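Prolyl-tRNA synthetase (PDB 3IAL) probably charges tRNA(Pro) with L-proline at the expense of ATP, passing through the prolyl-adenylate bound in this structure. Local coordinates at residues K390-S402 / L411-A423. Numbering follows the deposited sequence.
Sequences KRVIPITEVMKVS and LVVKNVIKDELDA
Asn-415 meets the carbonyls of Lys-400 and Val-398 with its side chain, and illustrates how one amide can cap a helix and hold a neighbouring turn at the same time. Its CB lies 3.9 Å from Lys-400 O, and CG, anti to the backbone N (chi1 171°), extends the side chain toward the two carbonyls. There the amide divides its work. OD1 accepts weak bonds from Ile-417 N and Lys-418 N, which makes Asn-415 the N-cap of helix 416-438, while ND2 gives its hydrogens to Lys-400 O at 2.7 Å and Val-398 O at 3.0 Å. Both acceptors lie close to the amide plane, yet ND2 stands above each carbonyl plane, and the shared grip fixes the amide's rotation. Next along the chain, Ser-402 and Lys-414 form an antiparallel hydrogen-bonded pair. Val-416 CG2 meets Ile-393 CD1 tip to tip at 3.8 Å, and Val-398 CG1 packs on Ile-417 CG1. Farther along the helix, Glu-420 OE1 takes a salt-bridging bond from Arg-391 NE (2.9 Å), on its syn side but tilted out of the carboxylate plane, while Arg-391 NH1 bonds Gln-389 O. This is an Asn N-cap where hairpin 402-405/411-414 enters a helix packed on edge strand 391-394 of the alpha/beta anticodon-binding domain.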
loop_
_atom_site.group_PDB
_atom_site.type_symbol
_atom_site.label_atom_id
_atom_site.label_comp_id
_atom_site.label_asym_id
_atom_site.label_seq_id
_atom_site.Cartn_x
_atom_site.Cartn_y
_atom_site.Cartn_z
ATOM N N LYS B 390 20.265 0.093 -32.131
ATOM C CA LYS B 390 21.044 0.644 -31.024
ATOM C C LYS B 390 21.392 2.109 -31.272
ATOM O O LYS B 390 21.570 2.522 -32.425
ATOM C CB LYS B 390 22.338 -0.148 -30.829
ATOM C CG LYS B 390 23.370 0.053 -31.932
ATOM C CD LYS B 390 24.600 -0.821 -31.737
ATOM C CE LYS B 390 25.624 -0.563 -32.836
ATOM N NZ LYS B 390 26.847 -1.399 -32.689
ATOM N N ARG B 391 21.484 2.881 -30.189
ATOM C CA ARG B 391 21.898 4.281 -30.262
ATOM C C ARG B 391 23.291 4.451 -29.676
ATOM O O ARG B 391 23.566 4.007 -28.558
ATOM C CB ARG B 391 20.929 5.187 -29.495
ATOM C CG ARG B 391 19.542 5.298 -30.115
ATOM C CD ARG B 391 18.575 4.241 -29.596
ATOM N NE ARG B 391 17.190 4.676 -29.790
ATOM C CZ ARG B 391 16.350 4.216 -30.719
ATOM N NH1 ARG B 391 16.714 3.263 -31.572
ATOM N NH2 ARG B 391 15.120 4.718 -30.789
ATOM N N VAL B 392 24.166 5.090 -30.439
ATOM C CA VAL B 392 25.456 5.519 -29.933
ATOM C C VAL B 392 25.269 6.936 -29.400
ATOM O O VAL B 392 24.919 7.845 -30.144
ATOM C CB VAL B 392 26.534 5.478 -31.033
ATOM C CG1 VAL B 392 27.865 5.984 -30.506
ATOM C CG2 VAL B 392 26.678 4.055 -31.564
ATOM N N ILE B 393 25.466 7.102 -28.100
ATOM C CA ILE B 393 25.282 8.382 -27.440
ATOM C C ILE B 393 26.556 8.696 -26.685
ATOM O O ILE B 393 27.048 7.844 -25.939
ATOM C CB ILE B 393 24.114 8.353 -26.422
ATOM C CG1 ILE B 393 22.857 7.732 -27.040
ATOM C CG2 ILE B 393 23.813 9.765 -25.923
ATOM C CD1 ILE B 393 21.604 7.917 -26.180
ATOM N N PRO B 394 27.117 9.904 -26.892
ATOM C CA PRO B 394 28.275 10.335 -26.114
ATOM C C PRO B 394 27.991 10.265 -24.618
ATOM O O PRO B 394 26.871 10.536 -24.206
ATOM C CB PRO B 394 28.478 11.788 -26.560
ATOM C CG PRO B 394 27.951 11.820 -27.949
ATOM C CD PRO B 394 26.797 10.859 -27.972
ATOM N N ILE B 395 28.993 9.892 -23.825
ATOM C CA ILE B 395 28.835 9.762 -22.381
ATOM C C ILE B 395 28.503 11.112 -21.765
ATOM O O ILE B 395 27.668 11.193 -20.865
ATOM C CB ILE B 395 30.096 9.167 -21.707
ATOM C CG1 ILE B 395 30.276 7.701 -22.108
ATOM C CG2 ILE B 395 29.993 9.253 -20.178
ATOM C CD1 ILE B 395 31.516 7.055 -21.520
ATOM N N THR B 396 29.151 12.166 -22.265
ATOM C CA THR B 396 28.886 13.536 -21.828
ATOM C C THR B 396 27.408 13.908 -21.991
ATOM O O THR B 396 26.806 14.473 -21.084
ATOM C CB THR B 396 29.750 14.553 -22.605
ATOM O OG1 THR B 396 29.505 14.412 -24.008
ATOM C CG2 THR B 396 31.241 14.338 -22.318
ATOM N N GLU B 397 26.830 13.572 -23.142
ATOM C CA GLU B 397 25.403 13.815 -23.399
ATOM C C GLU B 397 24.533 13.055 -22.392
ATOM O O GLU B 397 23.604 13.621 -21.824
ATOM C CB GLU B 397 25.043 13.417 -24.834
ATOM C CG GLU B 397 23.681 13.910 -25.305
ATOM C CD GLU B 397 23.420 13.629 -26.779
ATOM O OE1 GLU B 397 24.391 13.585 -27.570
ATOM O OE2 GLU B 397 22.237 13.461 -27.151
ATOM N N VAL B 398 24.850 11.780 -22.169
ATOM C CA VAL B 398 24.140 10.957 -21.185
ATOM C C VAL B 398 24.181 11.561 -19.767
ATOM O O VAL B 398 23.206 11.445 -19.018
ATOM C CB VAL B 398 24.675 9.501 -21.181
ATOM C CG1 VAL B 398 24.175 8.729 -19.982
ATOM C CG2 VAL B 398 24.286 8.792 -22.479
ATOM N N MET B 399 25.294 12.206 -19.412
ATOM C CA MET B 399 25.434 12.872 -18.109
ATOM C C MET B 399 24.775 14.267 -18.107
ATOM O O MET B 399 24.543 14.845 -17.043
ATOM C CB MET B 399 26.912 13.019 -17.727
ATOM C CG MET B 399 27.742 11.722 -17.755
ATOM S SD MET B 399 27.689 10.726 -16.252
ATOM C CE MET B 399 28.595 11.760 -15.109
ATOM N N LYS B 400 24.481 14.799 -19.294
ATOM C CA LYS B 400 23.915 16.138 -19.443
ATOM C C LYS B 400 22.472 16.187 -18.945
ATOM O O LYS B 400 21.613 15.459 -19.443
ATOM C CB LYS B 400 23.979 16.578 -20.905
ATOM C CG LYS B 400 23.380 17.937 -21.223
ATOM C CD LYS B 400 23.648 18.250 -22.688
ATOM C CE LYS B 400 22.885 19.450 -23.197
ATOM N NZ LYS B 400 23.286 19.781 -24.611
ATOM N N VAL B 401 22.235 17.052 -17.961
ATOM C CA VAL B 401 20.922 17.259 -17.367
ATOM C C VAL B 401 20.642 18.758 -17.340
ATOM O O VAL B 401 21.452 19.531 -16.824
ATOM C CB VAL B 401 20.871 16.702 -15.921
ATOM C CG1 VAL B 401 19.510 16.971 -15.280
ATOM C CG2 VAL B 401 21.186 15.198 -15.911
ATOM N N SER B 402 19.515 19.161 -17.926
ATOM C CA SER B 402 19.050 20.539 -17.854
ATOM C C SER B 402 17.712 20.577 -17.110
ATOM O O SER B 402 16.917 19.635 -17.181
ATOM C CB SER B 402 18.929 21.167 -19.249
ATOM O OG SER B 402 17.897 20.560 -20.006
ATOM N N LEU B 411 9.191 21.473 -11.298
ATOM C CA LEU B 411 10.519 21.177 -11.835
ATOM C C LEU B 411 10.415 20.318 -13.096
ATOM O O LEU B 411 9.828 19.236 -13.069
ATOM C CB LEU B 411 11.370 20.463 -10.781
ATOM C CG LEU B 411 12.869 20.341 -11.057
ATOM C CD1 LEU B 411 13.537 21.708 -11.083
ATOM C CD2 LEU B 411 13.519 19.446 -10.009
ATOM N N VAL B 412 10.982 20.819 -14.193
ATOM C CA VAL B 412 10.991 20.122 -15.476
ATOM C C VAL B 412 12.438 19.756 -15.835
ATOM O O VAL B 412 13.222 20.619 -16.245
ATOM C CB VAL B 412 10.387 21.007 -16.588
ATOM C CG1 VAL B 412 10.460 20.307 -17.938
ATOM C CG2 VAL B 412 8.952 21.376 -16.251
ATOM N N VAL B 413 12.781 18.481 -15.657
ATOM C CA VAL B 413 14.131 17.985 -15.913
ATOM C C VAL B 413 14.202 17.341 -17.295
ATOM O O VAL B 413 13.262 16.666 -17.712
ATOM C CB VAL B 413 14.564 16.971 -14.836
ATOM C CG1 VAL B 413 15.998 16.519 -15.064
ATOM C CG2 VAL B 413 14.431 17.592 -13.449
ATOM N N LYS B 414 15.310 17.569 -18.002
ATOM C CA LYS B 414 15.496 17.058 -19.364
ATOM C C LYS B 414 16.844 16.349 -19.520
ATOM O O LYS B 414 17.871 16.823 -19.029
ATOM C CB LYS B 414 15.399 18.196 -20.377
ATOM C CG LYS B 414 14.005 18.785 -20.522
ATOM C CD LYS B 414 14.005 19.948 -21.502
ATOM C CE LYS B 414 12.651 20.633 -21.554
ATOM N NZ LYS B 414 12.737 21.963 -22.211
ATOM N N ASN B 415 16.829 15.225 -20.233
ATOM C CA ASN B 415 17.994 14.360 -20.364
ATOM C C ASN B 415 17.769 13.352 -21.487
ATOM O O ASN B 415 16.639 12.938 -21.736
ATOM C CB ASN B 415 18.243 13.639 -19.038
ATOM C CG ASN B 415 19.300 12.555 -19.141
ATOM O OD1 ASN B 415 18.978 11.373 -19.267
ATOM N ND2 ASN B 415 20.567 12.951 -19.086
ATOM N N VAL B 416 18.844 12.950 -22.152
ATOM C CA VAL B 416 18.742 12.046 -23.289
ATOM C C VAL B 416 18.152 10.682 -22.898
ATOM O O VAL B 416 17.336 10.145 -23.626
ATOM C CB VAL B 416 20.114 11.880 -24.019
ATOM C CG1 VAL B 416 21.079 11.048 -23.198
ATOM C CG2 VAL B 416 19.919 11.285 -25.410
ATOM N N ILE B 417 18.535 10.138 -21.742
ATOM C CA ILE B 417 17.995 8.844 -21.304
ATOM C C ILE B 417 16.495 8.969 -21.010
ATOM O O ILE B 417 15.711 8.110 -21.401
ATOM C CB ILE B 417 18.746 8.264 -20.067
ATOM C CG1 ILE B 417 20.249 8.135 -20.342
ATOM C CG2 ILE B 417 18.177 6.909 -19.691
ATOM C CD1 ILE B 417 20.588 7.479 -21.670
ATOM N N LYS B 418 16.102 10.052 -20.343
ATOM C CA LYS B 418 14.690 10.386 -20.205
ATOM C C LYS B 418 14.018 10.473 -21.587
ATOM O O LYS B 418 13.002 9.816 -21.815
ATOM C CB LYS B 418 14.504 11.688 -19.411
ATOM C CG LYS B 418 13.091 12.251 -19.469
ATOM C CD LYS B 418 12.820 13.265 -18.362
ATOM C CE LYS B 418 11.407 13.844 -18.485
ATOM N NZ LYS B 418 11.246 14.696 -19.705
ATOM N N ASP B 419 14.588 11.261 -22.504
ATOM C CA ASP B 419 14.047 11.359 -23.875
ATOM C C ASP B 419 13.846 9.980 -24.507
ATOM O O ASP B 419 12.839 9.741 -25.176
ATOM C CB ASP B 419 14.954 12.182 -24.797
ATOM C CG ASP B 419 15.047 13.644 -24.397
ATOM O OD1 ASP B 419 14.033 14.234 -23.986
ATOM O OD2 ASP B 419 16.149 14.210 -24.509
ATOM N N GLU B 420 14.804 9.083 -24.290
ATOM C CA GLU B 420 14.729 7.723 -24.825
ATOM C C GLU B 420 13.600 6.921 -24.188
ATOM O O GLU B 420 12.926 6.148 -24.875
ATOM C CB GLU B 420 16.067 6.990 -24.653
ATOM C CG GLU B 420 17.166 7.472 -25.588
ATOM C CD GLU B 420 16.886 7.151 -27.046
ATOM O OE1 GLU B 420 16.510 6.003 -27.358
ATOM O OE2 GLU B 420 17.056 8.052 -27.892
ATOM N N LEU B 421 13.393 7.100 -22.882
ATOM C CA LEU B 421 12.272 6.449 -22.205
ATOM C C LEU B 421 10.934 6.969 -22.732
ATOM O O LEU B 421 10.025 6.182 -22.989
ATOM C CB LEU B 421 12.344 6.629 -20.688
ATOM C CG LEU B 421 13.364 5.764 -19.949
ATOM C CD1 LEU B 421 13.470 6.213 -18.495
ATOM C CD2 LEU B 421 13.010 4.286 -20.058
ATOM N N ASP B 422 10.827 8.290 -22.890
ATOM C CA ASP B 422 9.631 8.920 -23.448
ATOM C C ASP B 422 9.341 8.488 -24.880
ATOM O O ASP B 422 8.179 8.275 -25.245
ATOM C CB ASP B 422 9.751 10.451 -23.409
ATOM C CG ASP B 422 9.707 11.010 -22.001
ATOM O OD1 ASP B 422 9.239 10.300 -21.086
ATOM O OD2 ASP B 422 10.148 12.160 -21.809
ATOM N N ALA B 423 10.387 8.373 -25.695
ATOM C CA ALA B 423 10.220 7.919 -27.079
ATOM C C ALA B 423 9.801 6.450 -27.095
ATOM O O ALA B 423 8.987 6.029 -27.925
ATOM C CB ALA B 423 11.494 8.142 -27.884
#